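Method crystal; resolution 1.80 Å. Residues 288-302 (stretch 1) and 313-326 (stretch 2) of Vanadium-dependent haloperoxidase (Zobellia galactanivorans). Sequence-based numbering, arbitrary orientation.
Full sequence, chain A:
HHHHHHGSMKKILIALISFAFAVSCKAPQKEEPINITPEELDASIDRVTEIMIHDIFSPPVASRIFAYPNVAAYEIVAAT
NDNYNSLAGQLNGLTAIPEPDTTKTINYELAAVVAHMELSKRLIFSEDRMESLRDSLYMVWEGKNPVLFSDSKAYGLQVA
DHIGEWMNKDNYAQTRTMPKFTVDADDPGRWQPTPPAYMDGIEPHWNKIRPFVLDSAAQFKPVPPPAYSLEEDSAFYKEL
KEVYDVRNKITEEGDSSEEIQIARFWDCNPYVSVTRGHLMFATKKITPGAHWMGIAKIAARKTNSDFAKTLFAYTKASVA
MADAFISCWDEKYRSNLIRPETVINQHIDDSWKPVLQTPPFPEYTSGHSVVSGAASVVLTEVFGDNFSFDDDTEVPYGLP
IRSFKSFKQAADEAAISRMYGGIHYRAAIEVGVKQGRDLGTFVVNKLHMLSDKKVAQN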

# COMPACT_ATOMS: atom_id res chain seq x y z
N PRO A 288 -2.19 5.65 -1.74
CA PRO A 288 -2.55 4.61 -2.68
C PRO A 288 -2.50 3.20 -2.12
O PRO A 288 -3.34 2.35 -2.50
N GLY A 289 -1.54 2.90 -1.25
CA GLY A 289 -1.51 1.58 -0.60
C GLY A 289 -2.74 1.27 0.24
O GLY A 289 -3.30 0.16 0.22
N ALA A 290 -3.18 2.30 0.97
CA ALA A 290 -4.42 2.22 1.77
C ALA A 290 -5.64 2.01 0.91
O ALA A 290 -6.54 1.22 1.25
N HIS A 291 -5.68 2.66 -0.28
CA HIS A 291 -6.82 2.49 -1.13
C HIS A 291 -6.90 1.03 -1.61
O HIS A 291 -8.01 0.44 -1.60
N TRP A 292 -5.76 0.44 -1.96
CA TRP A 292 -5.75 -0.96 -2.40
C TRP A 292 -6.04 -1.94 -1.27
O TRP A 292 -6.60 -2.97 -1.51
N MET A 293 -5.65 -1.61 -0.05
CA MET A 293 -6.07 -2.34 1.10
C MET A 293 -7.58 -2.32 1.25
O MET A 293 -8.20 -3.33 1.57
N GLY A 294 -8.20 -1.18 0.95
CA GLY A 294 -9.57 -1.06 0.94
C GLY A 294 -10.27 -1.90 -0.14
O GLY A 294 -11.33 -2.54 0.14
N ILE A 295 -9.68 -1.96 -1.34
CA ILE A 295 -10.19 -2.83 -2.40
C ILE A 295 -10.03 -4.30 -2.04
O ILE A 295 -10.99 -5.07 -2.30
N ALA A 296 -8.94 -4.64 -1.36
CA ALA A 296 -8.79 -6.02 -0.89
C ALA A 296 -9.90 -6.41 0.08
O ALA A 296 -10.43 -7.51 0.02
N LYS A 297 -10.24 -5.50 0.96
CA LYS A 297 -11.35 -5.70 1.89
C LYS A 297 -12.70 -5.90 1.20
O LYS A 297 -13.48 -6.82 1.53
N ILE A 298 -13.00 -5.03 0.23
CA ILE A 298 -14.21 -5.13 -0.56
C ILE A 298 -14.37 -6.50 -1.19
O ILE A 298 -15.48 -7.13 -1.09
N ALA A 299 -13.28 -7.02 -1.74
CA ALA A 299 -13.26 -8.30 -2.42
C ALA A 299 -13.43 -9.44 -1.41
O ALA A 299 -14.14 -10.39 -1.65
N ALA A 300 -12.72 -9.36 -0.31
CA ALA A 300 -12.86 -10.37 0.69
C ALA A 300 -14.27 -10.41 1.30
O ALA A 300 -14.77 -11.49 1.58
N ARG A 301 -14.90 -9.25 1.56
CA ARG A 301 -16.24 -9.22 2.12
C ARG A 301 -17.26 -9.72 1.09
O ARG A 301 -18.16 -10.56 1.41
N LYS A 302 -17.09 -9.30 -0.18
CA LYS A 302 -18.03 -9.66 -1.31
C LYS A 302 -18.06 -11.18 -1.59
O LYS A 302 -19.09 -11.70 -1.97
N ALA A 313 -5.27 -13.09 1.88
CA ALA A 313 -5.34 -12.13 0.86
C ALA A 313 -4.67 -10.77 1.24
O ALA A 313 -3.88 -10.15 0.45
N TYR A 314 -4.99 -10.31 2.46
CA TYR A 314 -4.41 -9.05 2.91
C TYR A 314 -2.89 -9.13 3.05
O TYR A 314 -2.16 -8.17 2.79
N THR A 315 -2.38 -10.29 3.47
CA THR A 315 -0.97 -10.46 3.62
C THR A 315 -0.24 -10.52 2.35
O THR A 315 0.78 -9.80 2.16
N LYS A 316 -0.76 -11.29 1.39
CA LYS A 316 -0.09 -11.35 0.10
C LYS A 316 -0.11 -9.93 -0.57
O LYS A 316 0.92 -9.52 -1.13
N ALA A 317 -1.20 -9.23 -0.47
CA ALA A 317 -1.36 -7.87 -1.07
C ALA A 317 -0.45 -6.83 -0.41
O ALA A 317 0.28 -6.06 -1.11
N SER A 318 -0.41 -6.85 0.93
CA SER A 318 0.35 -5.85 1.64
C SER A 318 1.85 -6.10 1.47
O SER A 318 2.60 -5.13 1.37
N VAL A 319 2.30 -7.35 1.53
CA VAL A 319 3.70 -7.63 1.24
C VAL A 319 4.14 -7.21 -0.17
O VAL A 319 5.14 -6.52 -0.36
N ALA A 320 3.32 -7.53 -1.16
CA ALA A 320 3.59 -7.07 -2.50
C ALA A 320 3.66 -5.53 -2.58
O ALA A 320 4.58 -5.02 -3.28
N MET A 321 2.70 -4.81 -2.00
CA MET A 321 2.71 -3.38 -2.09
C MET A 321 3.94 -2.76 -1.43
O MET A 321 4.42 -1.70 -1.88
N ALA A 322 4.38 -3.33 -0.31
CA ALA A 322 5.51 -2.76 0.44
C ALA A 322 6.73 -2.94 -0.49
O ALA A 322 7.51 -1.95 -0.69
N ASP A 323 6.87 -4.10 -1.17
CA ASP A 323 7.99 -4.28 -2.11
C ASP A 323 7.86 -3.37 -3.37
O ASP A 323 8.84 -2.82 -3.87
N ALA A 324 6.63 -3.13 -3.78
CA ALA A 324 6.36 -2.22 -4.91
C ALA A 324 6.82 -0.77 -4.60
O ALA A 324 7.47 -0.07 -5.45
N PHE A 325 6.59 -0.28 -3.38
CA PHE A 325 7.06 1.03 -2.98
C PHE A 325 8.59 1.08 -3.00
O PHE A 325 9.14 2.12 -3.32
N ILE A 326 9.26 0.06 -2.45
CA ILE A 326 10.71 0.05 -2.48
C ILE A 326 11.25 0.11 -3.93
O ILE A 326 12.12 0.91 -4.25

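Two helices run nearly antiparallel, their N-to-C directions 160° apart and their axes 10.1 Å from each other at closest approach, and two methionine side chains, M293 and M321, meet between them. M293 starts sideways, but an all-m rotamer (m, m, m) brings its end inward, placing SD 3.6 Å from M321 CE and 3.8 Å from S318 CB. M321 points toward the first helix as m, t, m; its SD lies 3.6 Å from W292 CB, while its CE reaches the backbone at G289 O, 3.7 Å away. W292 (m) contributes mainly its CB, since the indole leads away. At G289 the bare backbone meets the edge of the F325 ring, N to CE2 4.3 Å, although an added CB would have room.

Toward the other end, two alanines and the longer M293 and K297 make a socket for one large knob. Y314 (m) settles among M293, A296, K297 and A300, with its CD1 4.0 Å from A296 CB and its CE1 4.2 Å from A300 CB. The ring carries its hydroxyl to the polar edge, where K297 CB lies 3.5 Å from Y314 OH. R301 (m, m, p) bends back so that NH1 donates a weak hydrogen bond to Y314 OH, 3.0 Å long but with an N-H...O angle of 120°. S318 (p) instead turns to its own helix, OG donating to Y314 O at 2.8 Å.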

# COMPACT_ATOMS: atom_id res chain seq x y z
CB PRO A 288 -1.48 4.76 -3.80
CG PRO A 288 -1.20 6.21 -3.78
CD PRO A 288 -1.16 6.57 -2.30
CB ALA A 290 -4.59 3.45 2.68
CB HIS A 291 -6.67 3.44 -2.29
CG HIS A 291 -7.86 3.54 -3.19
ND1 HIS A 291 -8.09 4.67 -3.95
CD2 HIS A 291 -8.90 2.71 -3.43
CE1 HIS A 291 -9.24 4.55 -4.58
NE2 HIS A 291 -9.70 3.33 -4.38
CB TRP A 292 -4.48 -1.29 -3.20
CG TRP A 292 -4.61 -0.77 -4.61
CD1 TRP A 292 -4.15 0.45 -5.08
CD2 TRP A 292 -5.29 -1.39 -5.69
NE1 TRP A 292 -4.49 0.60 -6.42
CE2 TRP A 292 -5.22 -0.51 -6.79
CE3 TRP A 292 -5.98 -2.58 -5.83
CZ2 TRP A 292 -5.78 -0.84 -8.03
CZ3 TRP A 292 -6.49 -2.94 -7.06
CH2 TRP A 292 -6.41 -2.04 -8.14
CB MET A 293 -5.36 -1.91 2.40
CG MET A 293 -3.91 -2.21 2.41
SD MET A 293 -3.47 -3.99 2.40
CE MET A 293 -4.21 -4.43 3.91
CB ILE A 295 -9.50 -2.52 -3.75
CG1 ILE A 295 -9.85 -1.07 -4.12
CG2 ILE A 295 -9.81 -3.52 -4.84
CD1 ILE A 295 -9.15 -0.53 -5.31
CB ALA A 296 -7.48 -6.21 -0.26
CB LYS A 297 -11.40 -4.51 2.85
CG LYS A 297 -12.65 -4.56 3.77
CD LYS A 297 -12.81 -3.41 4.81
CE LYS A 297 -12.73 -1.98 4.23
NZ LYS A 297 -12.88 -0.90 5.29
CB ILE A 298 -14.29 -4.00 -1.62
CG1 ILE A 298 -14.54 -2.69 -0.93
CG2 ILE A 298 -15.46 -4.27 -2.54
CD1 ILE A 298 -14.31 -1.45 -1.79
CB ALA A 299 -11.97 -8.51 -3.19
CB ALA A 300 -11.86 -10.19 1.79
CB ARG A 301 -16.59 -7.84 2.65
CG ARG A 301 -15.73 -7.38 3.81
CD ARG A 301 -15.97 -8.14 5.15
NE ARG A 301 -15.48 -9.50 5.07
CZ ARG A 301 -14.16 -9.80 5.06
NH1 ARG A 301 -13.16 -8.81 5.23
NH2 ARG A 301 -13.84 -11.05 4.91
CB LYS A 302 -17.66 -8.90 -2.60
CG LYS A 302 -18.64 -9.07 -3.76
CD LYS A 302 -18.30 -8.15 -4.97
CE LYS A 302 -19.21 -8.44 -6.18
NZ LYS A 302 -18.57 -9.32 -7.24
CB ALA A 313 -6.76 -11.91 0.44
CB TYR A 314 -4.99 -8.57 4.24
CG TYR A 314 -6.43 -8.31 4.29
CD1 TYR A 314 -7.21 -8.31 3.18
CD2 TYR A 314 -7.02 -7.98 5.48
CE1 TYR A 314 -8.58 -8.01 3.27
CE2 TYR A 314 -8.37 -7.64 5.59
CZ TYR A 314 -9.15 -7.71 4.45
OH TYR A 314 -10.53 -7.50 4.53
CB THR A 315 -0.71 -11.71 4.50
OG1 THR A 315 -1.41 -11.51 5.75
CG2 THR A 315 0.77 -11.79 4.80
CB LYS A 316 -0.70 -12.44 -0.76
CG LYS A 316 0.18 -12.87 -1.90
CD LYS A 316 -0.42 -13.94 -2.81
CE LYS A 316 -0.77 -15.24 -2.17
NZ LYS A 316 -0.97 -16.36 -3.16
CB ALA A 317 -2.78 -7.40 -1.10
CB SER A 318 -0.10 -5.68 3.07
OG SER A 318 0.13 -6.85 3.81
CB VAL A 319 4.00 -9.10 1.51
CG1 VAL A 319 5.35 -9.46 1.00
CG2 VAL A 319 3.89 -9.36 3.03
CB ALA A 320 2.61 -7.64 -3.49
CB MET A 321 1.44 -2.79 -1.55
CG MET A 321 0.25 -3.02 -2.47
SD MET A 321 -1.25 -2.11 -1.92
CE MET A 321 -1.90 -3.13 -0.72
CB ALA A 322 5.73 -3.46 1.74
CB ASP A 323 8.24 -5.76 -2.45
CG ASP A 323 9.04 -6.50 -1.29
OD1 ASP A 323 9.26 -5.88 -0.14
OD2 ASP A 323 9.44 -7.67 -1.58
CB ALA A 324 4.92 -2.27 -5.28
CB PHE A 325 6.44 1.48 -1.67
CG PHE A 325 5.13 2.16 -1.83
CD1 PHE A 325 5.10 3.46 -2.30
CD2 PHE A 325 3.95 1.53 -1.45
CE1 PHE A 325 3.89 4.09 -2.44
CE2 PHE A 325 2.74 2.22 -1.50
CZ PHE A 325 2.73 3.49 -2.03
CB ILE A 326 11.25 -1.19 -1.79
CG1 ILE A 326 10.89 -1.04 -0.30
CG2 ILE A 326 12.76 -1.33 -1.99
CD1 ILE A 326 11.21 -2.25 0.56